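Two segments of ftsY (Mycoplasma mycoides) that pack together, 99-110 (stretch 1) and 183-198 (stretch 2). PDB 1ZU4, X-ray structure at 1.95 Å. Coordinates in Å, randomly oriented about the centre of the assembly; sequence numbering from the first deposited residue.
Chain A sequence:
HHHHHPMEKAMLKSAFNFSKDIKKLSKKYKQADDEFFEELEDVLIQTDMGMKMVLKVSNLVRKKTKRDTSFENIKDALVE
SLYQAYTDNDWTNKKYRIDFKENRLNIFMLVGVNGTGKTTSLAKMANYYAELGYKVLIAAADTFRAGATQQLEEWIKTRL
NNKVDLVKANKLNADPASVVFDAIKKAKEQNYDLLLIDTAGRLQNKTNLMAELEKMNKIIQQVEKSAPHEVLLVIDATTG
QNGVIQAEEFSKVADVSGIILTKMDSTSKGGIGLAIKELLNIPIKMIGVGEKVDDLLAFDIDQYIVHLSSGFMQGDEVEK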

# COMPACT_ATOMS: atom_id res chain seq x y z
N ASP A 99 5.04 -7.38 10.34
CA ASP A 99 5.90 -7.92 11.40
C ASP A 99 5.76 -7.04 12.66
O ASP A 99 6.64 -6.22 12.98
CB ASP A 99 7.34 -8.04 10.92
CG ASP A 99 8.22 -8.87 11.85
OD1 ASP A 99 7.68 -9.49 12.77
OD2 ASP A 99 9.46 -8.87 11.69
N PHE A 100 4.65 -7.24 13.36
CA PHE A 100 4.36 -6.54 14.61
C PHE A 100 4.32 -7.64 15.69
O PHE A 100 3.56 -8.61 15.56
CB PHE A 100 3.02 -5.80 14.51
CG PHE A 100 2.76 -4.87 15.65
CD1 PHE A 100 3.02 -3.49 15.54
CD2 PHE A 100 2.36 -5.39 16.91
CE1 PHE A 100 2.83 -2.63 16.65
CE2 PHE A 100 2.15 -4.55 18.02
CZ PHE A 100 2.38 -3.17 17.90
N LYS A 101 5.13 -7.54 16.74
CA LYS A 101 5.10 -8.53 17.82
C LYS A 101 4.77 -7.81 19.09
O LYS A 101 5.22 -6.70 19.28
CB LYS A 101 6.45 -9.22 18.02
CG LYS A 101 7.14 -9.73 16.78
CD LYS A 101 6.67 -11.09 16.36
CE LYS A 101 7.87 -11.95 15.99
NZ LYS A 101 8.48 -11.58 14.69
N GLU A 102 4.07 -8.47 20.01
CA GLU A 102 3.69 -7.88 21.29
C GLU A 102 4.87 -7.58 22.20
O GLU A 102 4.82 -6.64 23.00
CB GLU A 102 2.78 -8.85 22.05
CG GLU A 102 1.53 -9.19 21.28
CD GLU A 102 0.66 -7.99 21.11
OE1 GLU A 102 0.16 -7.44 22.14
OE2 GLU A 102 0.48 -7.61 19.95
N ASN A 103 5.89 -8.41 22.17
CA ASN A 103 6.88 -8.29 23.23
C ASN A 103 8.13 -7.51 22.87
O ASN A 103 9.22 -7.77 23.41
CB ASN A 103 7.21 -9.68 23.80
CG ASN A 103 7.28 -10.79 22.70
OD1 ASN A 103 7.66 -10.54 21.55
ND2 ASN A 103 6.92 -12.01 23.10
N ARG A 104 8.00 -6.55 21.94
CA ARG A 104 9.16 -5.77 21.52
C ARG A 104 8.83 -4.35 21.06
O ARG A 104 7.65 -3.95 20.97
CB ARG A 104 9.93 -6.50 20.43
CG ARG A 104 9.29 -6.37 19.06
CD ARG A 104 10.06 -7.07 17.99
NE ARG A 104 9.30 -6.91 16.76
CZ ARG A 104 9.44 -7.65 15.67
NH1 ARG A 104 10.36 -8.60 15.60
NH2 ARG A 104 8.67 -7.40 14.63
N LEU A 105 9.88 -3.59 20.79
CA LEU A 105 9.71 -2.31 20.16
C LEU A 105 9.72 -2.51 18.65
O LEU A 105 10.75 -2.78 18.04
CB LEU A 105 10.79 -1.33 20.63
CG LEU A 105 10.89 -0.02 19.85
CD1 LEU A 105 9.66 0.77 19.97
CD2 LEU A 105 12.14 0.70 20.42
N ASN A 106 8.55 -2.44 18.06
CA ASN A 106 8.42 -2.62 16.63
C ASN A 106 8.88 -1.31 15.98
O ASN A 106 8.59 -0.23 16.46
CB ASN A 106 6.95 -2.94 16.26
CG ASN A 106 6.45 -4.20 16.92
OD1 ASN A 106 6.82 -5.30 16.51
ND2 ASN A 106 5.70 -4.05 18.02
N ILE A 107 9.62 -1.41 14.88
CA ILE A 107 10.11 -0.21 14.23
C ILE A 107 9.80 -0.28 12.73
O ILE A 107 10.30 -1.16 12.05
CB ILE A 107 11.63 0.01 14.48
CG1 ILE A 107 11.95 0.02 15.98
CG2 ILE A 107 12.04 1.30 13.84
CD1 ILE A 107 13.49 0.11 16.35
N PHE A 108 9.01 0.67 12.22
CA PHE A 108 8.64 0.70 10.82
C PHE A 108 9.12 1.99 10.20
O PHE A 108 8.89 3.08 10.77
CB PHE A 108 7.11 0.70 10.63
CG PHE A 108 6.42 -0.50 11.15
CD1 PHE A 108 5.04 -0.48 11.26
CD2 PHE A 108 7.13 -1.66 11.54
CE1 PHE A 108 4.36 -1.60 11.75
CE2 PHE A 108 6.47 -2.78 12.03
CZ PHE A 108 5.11 -2.78 12.10
N MET A 109 9.76 1.90 9.05
CA MET A 109 10.03 3.14 8.28
C MET A 109 9.04 3.37 7.15
O MET A 109 8.63 2.46 6.51
CB MET A 109 11.41 3.08 7.66
CG MET A 109 12.50 2.76 8.64
SD MET A 109 14.03 2.83 7.75
CE MET A 109 15.13 3.20 9.13
N LEU A 110 8.69 4.61 6.88
CA LEU A 110 7.90 4.89 5.72
C LEU A 110 8.81 5.58 4.71
O LEU A 110 9.63 6.42 5.08
CB LEU A 110 6.71 5.75 6.05
CG LEU A 110 5.46 5.19 6.77
CD1 LEU A 110 4.46 4.83 5.77
CD2 LEU A 110 5.70 4.05 7.75
N ALA A 183 14.66 9.70 19.03
CA ALA A 183 13.46 8.82 19.15
C ALA A 183 13.74 7.42 19.74
O ALA A 183 12.99 6.91 20.60
CB ALA A 183 12.79 8.70 17.77
N ILE A 184 14.84 6.81 19.30
CA ILE A 184 15.13 5.47 19.74
C ILE A 184 15.34 5.41 21.25
O ILE A 184 14.87 4.46 21.89
CB ILE A 184 16.26 4.82 18.95
CG1 ILE A 184 15.67 3.82 17.96
CG2 ILE A 184 17.25 4.13 19.88
CD1 ILE A 184 15.40 2.40 18.55
N LYS A 185 16.01 6.44 21.76
CA LYS A 185 16.29 6.64 23.17
C LYS A 185 14.99 6.72 24.00
O LYS A 185 14.80 5.95 24.95
CB LYS A 185 17.13 7.93 23.31
CG LYS A 185 17.64 8.22 24.73
CD LYS A 185 18.13 9.67 24.87
CE LYS A 185 18.00 10.15 26.33
NZ LYS A 185 18.86 9.35 27.32
N LYS A 186 14.11 7.65 23.64
CA LYS A 186 12.79 7.75 24.25
C LYS A 186 12.00 6.42 24.15
O LYS A 186 11.38 5.99 25.12
CB LYS A 186 12.02 8.87 23.53
CG LYS A 186 10.67 9.16 24.04
CD LYS A 186 10.24 10.53 23.52
CE LYS A 186 8.83 10.85 23.89
NZ LYS A 186 8.63 10.74 25.36
N ALA A 187 12.05 5.77 22.98
CA ALA A 187 11.16 4.63 22.71
C ALA A 187 11.53 3.44 23.56
O ALA A 187 10.66 2.74 24.11
CB ALA A 187 11.15 4.26 21.21
N LYS A 188 12.85 3.25 23.69
CA LYS A 188 13.45 2.21 24.51
C LYS A 188 13.23 2.46 25.99
O LYS A 188 12.96 1.52 26.75
CB LYS A 188 14.94 2.09 24.19
CG LYS A 188 15.64 0.97 24.98
CD LYS A 188 17.09 0.81 24.56
CE LYS A 188 17.66 -0.53 25.14
NZ LYS A 188 16.78 -1.71 24.74
N GLU A 189 13.34 3.72 26.42
CA GLU A 189 13.30 4.06 27.85
C GLU A 189 11.89 4.13 28.47
O GLU A 189 11.72 3.89 29.68
CB GLU A 189 14.01 5.38 28.08
CG GLU A 189 15.53 5.31 27.87
CD GLU A 189 16.17 6.69 27.92
OE1 GLU A 189 15.46 7.68 28.23
OE2 GLU A 189 17.40 6.77 27.66
N GLN A 190 10.90 4.45 27.64
CA GLN A 190 9.52 4.63 28.11
C GLN A 190 8.60 3.53 27.59
O GLN A 190 7.38 3.65 27.57
CB GLN A 190 9.01 6.04 27.74
CG GLN A 190 9.92 7.13 28.34
CD GLN A 190 9.52 8.54 27.99
OE1 GLN A 190 8.46 8.78 27.40
NE2 GLN A 190 10.36 9.50 28.39
N ASN A 191 9.18 2.40 27.22
CA ASN A 191 8.36 1.21 26.93
C ASN A 191 7.33 1.39 25.79
O ASN A 191 6.24 0.81 25.83
CB ASN A 191 7.69 0.67 28.23
CG ASN A 191 7.09 -0.77 28.07
OD1 ASN A 191 5.99 -1.07 28.59
ND2 ASN A 191 7.81 -1.65 27.41
N TYR A 192 7.70 2.16 24.76
CA TYR A 192 6.89 2.29 23.57
C TYR A 192 6.74 0.96 22.88
O TYR A 192 7.62 0.09 22.98
CB TYR A 192 7.47 3.32 22.60
CG TYR A 192 7.17 4.75 23.03
CD1 TYR A 192 7.97 5.40 23.98
CD2 TYR A 192 6.10 5.43 22.50
CE1 TYR A 192 7.70 6.67 24.37
CE2 TYR A 192 5.81 6.71 22.88
CZ TYR A 192 6.61 7.33 23.81
OH TYR A 192 6.32 8.63 24.17
N ASP A 193 5.63 0.81 22.16
CA ASP A 193 5.35 -0.42 21.42
C ASP A 193 5.71 -0.31 19.95
O ASP A 193 5.98 -1.30 19.31
CB ASP A 193 3.88 -0.77 21.53
CG ASP A 193 3.45 -1.05 22.94
OD1 ASP A 193 4.08 -1.88 23.62
OD2 ASP A 193 2.48 -0.40 23.37
N LEU A 194 5.68 0.91 19.41
CA LEU A 194 5.95 1.13 17.99
C LEU A 194 6.61 2.46 17.78
O LEU A 194 6.23 3.47 18.39
CB LEU A 194 4.65 1.04 17.19
CG LEU A 194 4.59 1.53 15.73
CD1 LEU A 194 5.34 0.56 14.87
CD2 LEU A 194 3.11 1.67 15.27
N LEU A 195 7.64 2.44 16.94
CA LEU A 195 8.30 3.65 16.48
C LEU A 195 8.06 3.72 14.98
O LEU A 195 8.46 2.83 14.26
CB LEU A 195 9.83 3.58 16.73
CG LEU A 195 10.67 4.77 16.20
CD1 LEU A 195 10.10 6.11 16.66
CD2 LEU A 195 12.10 4.60 16.67
N LEU A 196 7.45 4.80 14.52
CA LEU A 196 7.28 5.03 13.09
C LEU A 196 8.23 6.11 12.67
O LEU A 196 8.28 7.16 13.30
CB LEU A 196 5.83 5.46 12.79
CG LEU A 196 4.79 4.34 12.98
CD1 LEU A 196 3.37 4.91 13.08
CD2 LEU A 196 4.83 3.44 11.80
N ILE A 197 9.00 5.84 11.59
CA ILE A 197 9.99 6.79 11.10
C ILE A 197 9.66 7.34 9.72
O ILE A 197 9.62 6.61 8.73
CB ILE A 197 11.39 6.15 11.04
CG1 ILE A 197 11.72 5.57 12.41
CG2 ILE A 197 12.44 7.18 10.48
CD1 ILE A 197 12.89 4.73 12.45
N ASP A 198 9.49 8.64 9.68
CA ASP A 198 9.28 9.34 8.46
C ASP A 198 10.64 9.60 7.82
O ASP A 198 11.60 9.91 8.50
CB ASP A 198 8.60 10.67 8.75
CG ASP A 198 8.04 11.34 7.51
OD1 ASP A 198 7.54 12.48 7.68
OD2 ASP A 198 8.07 10.72 6.40

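The most distinctive feature of this contact is Asn106, which opens the parallel pairing of the two strands by binding the same carbonyl twice. Asp193 O accepts a hydrogen bond from the backbone Asn106 N (3.1 Å) and another from the side-chain Asn106 ND2 (3.1 Å). The amide is held in place by its own stretch: Asn106 OD1 accepts from Lys101 N (2.8 Å) and from Arg104 NE (3.0 Å), while Asn106 ND2 also donates to Lys101 O at 3.0 Å. An asparagine suits this buried site because its amide carries both a donor and an acceptor, and here it ties the type I turn from Lys101 to Arg104 to the start of the strand and to the neighbouring chain segment.

From this point the strand starting at Asn106 and the strand starting at Leu194 run side by side, their directions differing by 14°. The ladder alternates as parallel pairing requires: Leu195 N donates to Asn106 O (2.9 Å), Phe108 N to Leu195 O (3.0 Å), Ile197 N to Phe108 O (2.9 Å) and Leu110 N to Ile197 O (2.9 Å). Thus Leu195 and Ile197 use both their amide and carbonyl groups across the contact, as do Asn106 and Phe108 on the other strand. CA-H...O contacts supplement the ladder, the shortest from Leu194 CA to Asn106 O at 3.3 Å.

Side chains from the two strands meet on both faces of the sheet. On the face bearing Ile107, Met109, Leu195 and Ile197, apolar side chains pack against one another. Ile107 CG2 lies 3.8 Å from Ile197 CD1, and Ile107 CD1 reaches Ile184 CD1 on the helix at 3.7 Å. Leu105, just before the strand, extends this packing: its CD2 sits 3.8 Å from Ala187 CB and 4.1 Å from Ile184 CD1, while its CD1 approaches Leu195 CB at 4.3 Å. The short Ala187 side chain points toward stretch 1, and its CB is in contact with Leu105 CD2. Leu105 and Ile197 are both buried and are the residues most extensively covered by the opposite stretch.

On the other face, Leu194 CD1 lies over the Phe108 ring, 3.9 Å from its centroid and 17° off the normal, a CH-pi contact. Phe108 CB also packs against Leu196 CD2 at 3.8 Å. Phe100 meets Leu194 with its ring edge, Phe100 CE1 to Leu194 CB being 4.1 Å. In all, the contact buries 751 Å², summed over both sides.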